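PDB 4Z80: EGF family domain-containing protein from Toxoplasma gondii, which binds a peptide of the rhoptry neck protein RON2L1 and probably takes part in host-cell invasion at the moving junction. Local coordinates for residues Pro345-Leu350 and Leu449-Pro454; Asp17-Pro22 and Ala445-Ser450. All coordinates share one frame; numbering follows the deposited sequence.

Contact 1. Residues Pro345-Leu350 and Leu449-Pro454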
ATOM      1  N   PRO A 345      -9.508  -6.341 -11.163  1.00 11.28           N
ATOM      2  CA  PRO A 345      -9.986  -5.334 -12.109  1.00 12.68           C
ATOM      3  C   PRO A 345      -8.904  -4.335 -12.509  1.00 12.29           C
ATOM      4  O   PRO A 345      -7.981  -4.058 -11.739  1.00 12.48           O
ATOM      5  CB  PRO A 345     -11.116  -4.630 -11.337  1.00 15.05           C
ATOM      6  CG  PRO A 345     -11.473  -5.566 -10.241  1.00 13.48           C
ATOM      7  CD  PRO A 345     -10.218  -6.256  -9.871  1.00 12.44           C
ATOM      8  N   PRO A 346      -9.020  -3.782 -13.716  1.00 12.53           N
ATOM      9  CA  PRO A 346      -8.102  -2.738 -14.166  1.00 14.60           C
ATOM     10  C   PRO A 346      -8.413  -1.396 -13.509  1.00 13.18           C
ATOM     11  O   PRO A 346      -9.417  -1.243 -12.809  1.00 14.09           O
ATOM     12  CB  PRO A 346      -8.361  -2.694 -15.666  1.00 14.02           C
ATOM     13  CG  PRO A 346      -9.816  -2.990 -15.760  1.00 15.35           C
ATOM     14  CD  PRO A 346     -10.072  -4.041 -14.714  1.00 13.39           C
ATOM     15  N   ARG A 347      -7.543  -0.429 -13.745  1.00 12.38           N
ATOM     16  CA  ARG A 347      -7.672   0.895 -13.166  1.00 13.40           C
ATOM     17  C   ARG A 347      -8.909   1.636 -13.635  1.00 12.60           C
ATOM     18  O   ARG A 347      -9.589   2.286 -12.843  1.00 12.05           O
ATOM     19  CB  ARG A 347      -6.427   1.715 -13.501  1.00 13.73           C
ATOM     20  CG  ARG A 347      -6.418   3.117 -12.947  1.00 15.04           C
ATOM     21  CD  ARG A 347      -5.099   3.790 -13.242  1.00 21.55           C
ATOM     22  NE  ARG A 347      -5.034   4.162 -14.643  1.00 23.03           N
ATOM     23  CZ  ARG A 347      -5.194   5.395 -15.112  1.00 24.94           C
ATOM     24  NH1 ARG A 347      -5.408   6.420 -14.298  1.00 26.12           N
ATOM     25  NH2 ARG A 347      -5.126   5.605 -16.416  1.00 27.61           N
ATOM     26  N   GLU A 348      -9.196   1.555 -14.926  1.00 11.90           N
ATOM     27  CA  GLU A 348     -10.224   2.400 -15.508  1.00 11.45           C
ATOM     28  C   GLU A 348     -11.621   1.808 -15.393  1.00 10.01           C
ATOM     29  O   GLU A 348     -11.797   0.601 -15.535  1.00 11.31           O
ATOM     30  CB  GLU A 348      -9.929   2.646 -16.982  1.00 11.67           C
ATOM     31  CG  GLU A 348      -8.526   3.181 -17.274  1.00 16.31           C
ATOM     32  CD  GLU A 348      -7.473   2.097 -17.485  1.00 19.29           C
ATOM     33  OE1 GLU A 348      -7.749   0.900 -17.256  1.00 15.85           O
ATOM     34  OE2 GLU A 348      -6.348   2.457 -17.907  1.00 23.15           O
ATOM     35  N   PRO A 349     -12.627   2.667 -15.166  1.00 11.08           N
ATOM     36  CA  PRO A 349     -13.993   2.180 -15.344  1.00 11.50           C
ATOM     37  C   PRO A 349     -14.215   1.710 -16.767  1.00 10.38           C
ATOM     38  O   PRO A 349     -13.420   2.053 -17.647  1.00 12.67           O
ATOM     39  CB  PRO A 349     -14.859   3.407 -15.022  1.00 13.20           C
ATOM     40  CG  PRO A 349     -13.999   4.314 -14.269  1.00 13.60           C
ATOM     41  CD  PRO A 349     -12.601   4.079 -14.762  1.00 11.34           C
ATOM     42  N   LEU A 350     -15.280   0.946 -16.993  1.00 10.58           N
ATOM     43  CA  LEU A 350     -15.554   0.405 -18.314  1.00 10.91           C
ATOM     44  C   LEU A 350     -16.669   1.217 -18.972  1.00 11.95           C
ATOM     45  O   LEU A 350     -17.814   1.216 -18.512  1.00 12.39           O
ATOM     46  CB  LEU A 350     -15.926  -1.072 -18.221  1.00 11.16           C
ATOM     47  CG  LEU A 350     -14.955  -1.972 -17.450  1.00 12.91           C
ATOM     48  CD1 LEU A 350     -15.547  -3.350 -17.309  1.00 16.63           C
ATOM     49  CD2 LEU A 350     -13.595  -2.011 -18.151  1.00 14.47           C
ATOM     50  N   LEU A 449     -12.714  -1.830  -6.798  1.00  9.64           N
ATOM     51  CA  LEU A 449     -11.262  -1.662  -6.920  1.00 10.06           C
ATOM     52  C   LEU A 449     -10.867  -0.713  -8.062  1.00 11.46           C
ATOM     53  O   LEU A 449      -9.678  -0.452  -8.265  1.00 11.49           O
ATOM     54  CB  LEU A 449     -10.610  -3.035  -7.122  1.00 10.85           C
ATOM     55  CG  LEU A 449     -10.607  -3.953  -5.892  1.00 11.06           C
ATOM     56  CD1 LEU A 449     -10.363  -5.383  -6.301  1.00 11.51           C
ATOM     57  CD2 LEU A 449      -9.558  -3.509  -4.885  1.00 10.55           C
ATOM     58  N   SER A 450     -11.858  -0.204  -8.789  1.00 10.90           N
ATOM     59  CA  SER A 450     -11.625   0.713  -9.919  1.00 10.54           C
ATOM     60  C   SER A 450     -11.364   2.143  -9.461  1.00 11.39           C
ATOM     61  O   SER A 450     -11.870   2.579  -8.423  1.00 12.13           O
ATOM     62  CB  SER A 450     -12.837   0.746 -10.861  1.00 10.72           C
ATOM     63  OG  SER A 450     -13.271  -0.538 -11.249  1.00 13.10           O
ATOM     64  N   ALA A 451     -10.600   2.893 -10.252  1.00 11.93           N
ATOM     65  CA  ALA A 451     -10.602   4.346 -10.117  1.00 10.83           C
ATOM     66  C   ALA A 451     -12.002   4.878 -10.470  1.00 11.28           C
ATOM     67  O   ALA A 451     -12.793   4.180 -11.121  1.00 13.62           O
ATOM     68  CB  ALA A 451      -9.537   4.974 -10.998  1.00 11.80           C
ATOM     69  N   VAL A 452     -12.309   6.103 -10.047  1.00 12.23           N
ATOM     70  CA  VAL A 452     -13.672   6.624 -10.186  1.00 11.54           C
ATOM     71  C   VAL A 452     -13.828   7.795 -11.150  1.00 15.22           C
ATOM     72  O   VAL A 452     -14.889   8.393 -11.205  1.00 16.28           O
ATOM     73  CB  VAL A 452     -14.257   7.056  -8.811  1.00 12.00           C
ATOM     74  CG1 VAL A 452     -14.239   5.887  -7.843  1.00 14.17           C
ATOM     75  CG2 VAL A 452     -13.513   8.246  -8.218  1.00 11.42           C
ATOM     76  N   ASP A 453     -12.793   8.112 -11.927  1.00 13.11           N
ATOM     77  CA  ASP A 453     -12.891   9.168 -12.935  1.00 14.93           C
ATOM     78  C   ASP A 453     -13.563   8.636 -14.201  1.00 15.18           C
ATOM     79  O   ASP A 453     -12.987   7.821 -14.908  1.00 14.37           O
ATOM     80  CB  ASP A 453     -11.503   9.712 -13.267  1.00 13.97           C
ATOM     81  CG  ASP A 453     -11.546  10.944 -14.160  1.00 17.75           C
ATOM     82  OD1 ASP A 453     -12.638  11.325 -14.644  1.00 15.63           O
ATOM     83  OD2 ASP A 453     -10.469  11.535 -14.379  1.00 19.51           O
ATOM     84  N   PRO A 454     -14.791   9.091 -14.498  1.00 13.52           N
ATOM     85  CA  PRO A 454     -15.424   8.558 -15.706  1.00 12.64           C
ATOM     86  C   PRO A 454     -14.700   8.969 -16.990  1.00 13.96           C
ATOM     87  O   PRO A 454     -14.870   8.301 -18.010  1.00 13.25           O
ATOM     88  CB  PRO A 454     -16.838   9.157 -15.652  1.00 14.91           C
ATOM     89  CG  PRO A 454     -16.718  10.356 -14.801  1.00 18.61           C
ATOM     90  CD  PRO A 454     -15.664  10.044 -13.786  1.00 14.70           C
TER
HETATM   91  O   HOH W   1     -12.063  -1.254 -13.432  1.00 14.39           O
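The loop after helix 340-343 lies here against the loop that leaves strand 443-447. The two segments do not pair with each other as strands, and one direct hydrogen bond joins them. Ala451 N donates to Arg347 O at 2.8 Å, with an N-H...O angle of 147°. The donor lies in the carbonyl plane, and the C=O...N angle is 154°. Beside it a water makes a second bridge. It donates to Pro346 O (2.7 Å) and to Glu348 O, and accepts from Ser450 OG at 2.6 Å. Ser450 OG is also bonded to Thr447 OG1, so the water and Ser450 OG link Pro346 and Glu348 to Thr447 at the strand end. Strand 443-447 is an outer strand of a four-stranded antiparallel sheet with helix 378-387 packed on it, consistent with a PAN-type domain, and the contact ties the loop that follows this strand to the loop after helix 340-343. Apolar groups flank the bonds. At one end Pro345 CD meets Leu449 CD1 at 3.7 Å, the two side chains crossing obliquely. Arg347 has CG anti to the backbone N (chi1 -179°), which lays CG along Ala451 CB at 4.1 Å. Its chain then bends at chi3, and NH1 bonds Ser327 O. At the other end Pro349 CG lies 3.4 Å from Ala451 O. That carbonyl oxygen is buried without a hydrogen-bond partner.

Contact 2. Residues Asp17-Pro22 and Ala445-Ser450; sequences DRFNIP and AFTSLS
Thr447 OG1 is gripped by two hydrogen bonds, both from its own side of the contact. One is its bond to Ser450 OG at 2.8 Å. In the other it accepts from Leu449 N at 3.1 Å, with an N-H...O angle of 144°, which makes an ST turn. OG1 sits in the crowded position between the backbone N and the carbonyl carbon (chi1 82°), and so faces the turn that follows. That turn is type I, closed by Ser450 N to Thr447 O at 3.1 Å. Thr447 CB and CG2 meet Ile21 and Phe19.

No hydrogen bond crosses the contact; the join is apolar. Ile21 does most of the touching. Its CG1 lies anti to the carbonyl carbon, and chi2 of 172° extends the chain so that CD1 reaches the strand end. There CD1 meets Thr447 CB at 3.7 Å and Ser448 OG at 3.5 Å; that hydroxyl is itself bonded to His404. Ile21 CG1 packs on Leu449 CD1 at 3.8 Å, the two side chains sliding past each other in opposite directions. Phe19 crosses Thr447 at about a right angle, with CD1 at 4.0 Å from Thr447 CG2. Arg18 CG lies over the centre of one face of the Phe19 ring, and Trp355 meets Phe19 edge-to-face. Asn20 is the N-cap of helix 21-24. Phe446 packs on helix 378-387, while Thr447 meets residues 17-22. The ST turn of Thr447, set within a type I turn, thus ends an outer strand of the antiparallel sheet, consistent with a PAN-type domain.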
ATOM      1  N   ASP A  17     -13.049 -13.582 -15.110  1.00 12.74           N
ATOM      2  CA  ASP A  17     -12.493 -13.969 -13.812  1.00 14.87           C
ATOM      3  C   ASP A  17     -11.815 -12.781 -13.125  1.00 14.50           C
ATOM      4  O   ASP A  17     -11.793 -12.705 -11.894  1.00 14.35           O
ATOM      5  CB  ASP A  17     -11.512 -15.133 -14.014  1.00 15.41           C
ATOM      6  CG  ASP A  17     -10.880 -15.633 -12.727  1.00 19.92           C
ATOM      7  OD1 ASP A  17     -11.578 -15.778 -11.703  1.00 18.09           O
ATOM      8  OD2 ASP A  17      -9.665 -15.917 -12.766  1.00 20.47           O
ATOM      9  N   ARG A  18     -11.302 -11.827 -13.904  1.00 11.45           N
ATOM     10  CA  ARG A  18     -10.578 -10.699 -13.322  1.00 11.53           C
ATOM     11  C   ARG A  18     -11.515  -9.773 -12.533  1.00 10.69           C
ATOM     12  O   ARG A  18     -11.044  -8.907 -11.791  1.00 11.14           O
ATOM     13  CB  ARG A  18      -9.822  -9.904 -14.405  1.00 12.72           C
ATOM     14  CG  ARG A  18     -10.699  -9.048 -15.321  1.00 12.35           C
ATOM     15  CD  ARG A  18      -9.924  -8.551 -16.554  1.00 15.97           C
ATOM     16  NE  ARG A  18      -9.261  -9.672 -17.211  1.00 13.52           N
ATOM     17  CZ  ARG A  18      -8.193  -9.569 -17.999  1.00 15.62           C
ATOM     18  NH1 ARG A  18      -7.659  -8.384 -18.261  1.00 15.83           N
ATOM     19  NH2 ARG A  18      -7.662 -10.661 -18.525  1.00 16.12           N
ATOM     20  N   PHE A  19     -12.824  -9.964 -12.679  1.00 12.40           N
ATOM     21  CA  PHE A  19     -13.804  -9.125 -11.984  1.00 10.40           C
ATOM     22  C   PHE A  19     -14.416  -9.851 -10.787  1.00 11.57           C
ATOM     23  O   PHE A  19     -15.289  -9.295 -10.113  1.00 13.29           O
ATOM     24  CB  PHE A  19     -14.899  -8.661 -12.957  1.00 12.37           C
ATOM     25  CG  PHE A  19     -14.362  -7.856 -14.111  1.00 12.07           C
ATOM     26  CD1 PHE A  19     -13.826  -6.599 -13.905  1.00 12.50           C
ATOM     27  CD2 PHE A  19     -14.359  -8.381 -15.390  1.00 13.54           C
ATOM     28  CE1 PHE A  19     -13.306  -5.862 -14.969  1.00 13.57           C
ATOM     29  CE2 PHE A  19     -13.846  -7.649 -16.450  1.00 14.08           C
ATOM     30  CZ  PHE A  19     -13.322  -6.394 -16.233  1.00 13.84           C
ATOM     31  N   ASN A  20     -13.941 -11.062 -10.488  1.00 11.83           N
ATOM     32  CA  ASN A  20     -14.470 -11.822  -9.350  1.00 12.78           C
ATOM     33  C   ASN A  20     -13.733 -11.449  -8.070  1.00 12.04           C
ATOM     34  O   ASN A  20     -12.870 -12.180  -7.575  1.00 11.55           O
ATOM     35  CB  ASN A  20     -14.386 -13.329  -9.591  1.00 10.82           C
ATOM     36  CG  ASN A  20     -15.186 -14.116  -8.582  1.00 13.09           C
ATOM     37  OD1 ASN A  20     -15.589 -13.574  -7.555  1.00 13.88           O
ATOM     38  ND2 ASN A  20     -15.423 -15.389  -8.862  1.00 15.24           N
ATOM     39  N   ILE A  21     -14.113 -10.303  -7.524  1.00 12.19           N
ATOM     40  CA  ILE A  21     -13.360  -9.675  -6.447  1.00 11.19           C
ATOM     41  C   ILE A  21     -13.357 -10.501  -5.159  1.00 12.22           C
ATOM     42  O   ILE A  21     -12.302 -10.699  -4.578  1.00 11.77           O
ATOM     43  CB  ILE A  21     -13.894  -8.240  -6.213  1.00 11.37           C
ATOM     44  CG1 ILE A  21     -13.456  -7.356  -7.390  1.00 12.81           C
ATOM     45  CG2 ILE A  21     -13.375  -7.647  -4.893  1.00 12.99           C
ATOM     46  CD1 ILE A  21     -14.065  -5.977  -7.402  1.00 12.96           C
ATOM     47  N   PRO A  22     -14.518 -11.023  -4.716  1.00 10.98           N
ATOM     48  CA  PRO A  22     -14.432 -11.826  -3.484  1.00 13.42           C
ATOM     49  C   PRO A  22     -13.556 -13.073  -3.613  1.00 13.15           C
ATOM     50  O   PRO A  22     -12.881 -13.449  -2.658  1.00 13.76           O
ATOM     51  CB  PRO A  22     -15.895 -12.201  -3.215  1.00 14.24           C
ATOM     52  CG  PRO A  22     -16.674 -11.093  -3.837  1.00 14.02           C
ATOM     53  CD  PRO A  22     -15.915 -10.807  -5.122  1.00 13.83           C
ATOM     54  N   ALA A 445     -19.545   1.026 -16.247  1.00 11.15           N
ATOM     55  CA  ALA A 445     -19.438  -0.021 -15.238  1.00 10.48           C
ATOM     56  C   ALA A 445     -18.229   0.214 -14.342  1.00 12.79           C
ATOM     57  O   ALA A 445     -17.121   0.452 -14.826  1.00 12.83           O
ATOM     58  CB  ALA A 445     -19.353  -1.386 -15.895  1.00 12.18           C
ATOM     59  N   PHE A 446     -18.462   0.126 -13.031  1.00 12.00           N
ATOM     60  CA  PHE A 446     -17.439   0.285 -12.003  1.00 11.88           C
ATOM     61  C   PHE A 446     -17.285  -0.974 -11.165  1.00 10.04           C
ATOM     62  O   PHE A 446     -18.247  -1.732 -10.994  1.00 10.66           O
ATOM     63  CB  PHE A 446     -17.790   1.433 -11.045  1.00 13.17           C
ATOM     64  CG  PHE A 446     -17.817   2.801 -11.673  1.00 11.20           C
ATOM     65  CD1 PHE A 446     -18.962   3.264 -12.308  1.00 14.73           C
ATOM     66  CD2 PHE A 446     -16.719   3.644 -11.591  1.00 11.09           C
ATOM     67  CE1 PHE A 446     -18.995   4.533 -12.873  1.00 14.14           C
ATOM     68  CE2 PHE A 446     -16.754   4.922 -12.149  1.00 12.16           C
ATOM     69  CZ  PHE A 446     -17.891   5.361 -12.793  1.00 13.83           C
ATOM     70  N   THR A 447     -16.079  -1.189 -10.630  1.00 10.82           N
ATOM     71  CA  THR A 447     -15.882  -2.128  -9.525  1.00 10.08           C
ATOM     72  C   THR A 447     -15.370  -1.367  -8.305  1.00  9.30           C
ATOM     73  O   THR A 447     -14.927  -0.226  -8.397  1.00  9.82           O
ATOM     74  CB  THR A 447     -14.882  -3.280  -9.825  1.00 11.69           C
ATOM     75  OG1 THR A 447     -13.531  -2.827  -9.643  1.00 11.51           O
ATOM     76  CG2 THR A 447     -15.098  -3.869 -11.215  1.00 12.12           C
ATOM     77  N   SER A 448     -15.416  -2.029  -7.156  1.00 10.81           N
ATOM     78  CA  SER A 448     -14.949  -1.434  -5.917  1.00 10.08           C
ATOM     79  C   SER A 448     -13.441  -1.215  -5.865  1.00  9.86           C
ATOM     80  O   SER A 448     -12.952  -0.508  -4.988  1.00 11.57           O
ATOM     81  CB  SER A 448     -15.392  -2.308  -4.743  1.00 10.39           C
ATOM     82  OG  SER A 448     -14.956  -3.640  -4.892  1.00 11.02           O
ATOM     83  N   LEU A 449     -12.714  -1.830  -6.798  1.00  9.64           N
ATOM     84  CA  LEU A 449     -11.262  -1.662  -6.920  1.00 10.06           C
ATOM     85  C   LEU A 449     -10.867  -0.713  -8.062  1.00 11.46           C
ATOM     86  O   LEU A 449      -9.678  -0.452  -8.265  1.00 11.49           O
ATOM     87  CB  LEU A 449     -10.610  -3.035  -7.122  1.00 10.85           C
ATOM     88  CG  LEU A 449     -10.607  -3.953  -5.892  1.00 11.06           C
ATOM     89  CD1 LEU A 449     -10.363  -5.383  -6.301  1.00 11.51           C
ATOM     90  CD2 LEU A 449      -9.558  -3.509  -4.885  1.00 10.55           C
ATOM     91  N   SER A 450     -11.858  -0.204  -8.789  1.00 10.90           N
ATOM     92  CA  SER A 450     -11.625   0.713  -9.919  1.00 10.54           C
ATOM     93  C   SER A 450     -11.364   2.143  -9.461  1.00 11.39           C
ATOM     94  O   SER A 450     -11.870   2.579  -8.423  1.00 12.13           O
ATOM     95  CB  SER A 450     -12.837   0.746 -10.861  1.00 10.72           C
ATOM     96  OG  SER A 450     -13.271  -0.538 -11.249  1.00 13.10           O
TER

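From the N terminus the chain first gives residues 17-22, just after helix 8-16 and running into helix 21-24. Residues 345-350 follow more than 300 residues later, and both partners end on 445-454. Contact 2 thus closes a loop of 422 residues. Contact 1 closes one of 98, which starts inside the larger loop and closes on the same stretch, its second segment set four residues further along. The two share Leu449 and Ser450, and their centres lie about 9 Å apart. They also touch directly. Leu350 O and Ala445 N probably form a hydrogen bond at 2.9 Å, and Pro345 CD packs on Arg18 O. Together they bring the N-terminal segment and the 345-350 loop onto the edge strand 443-447.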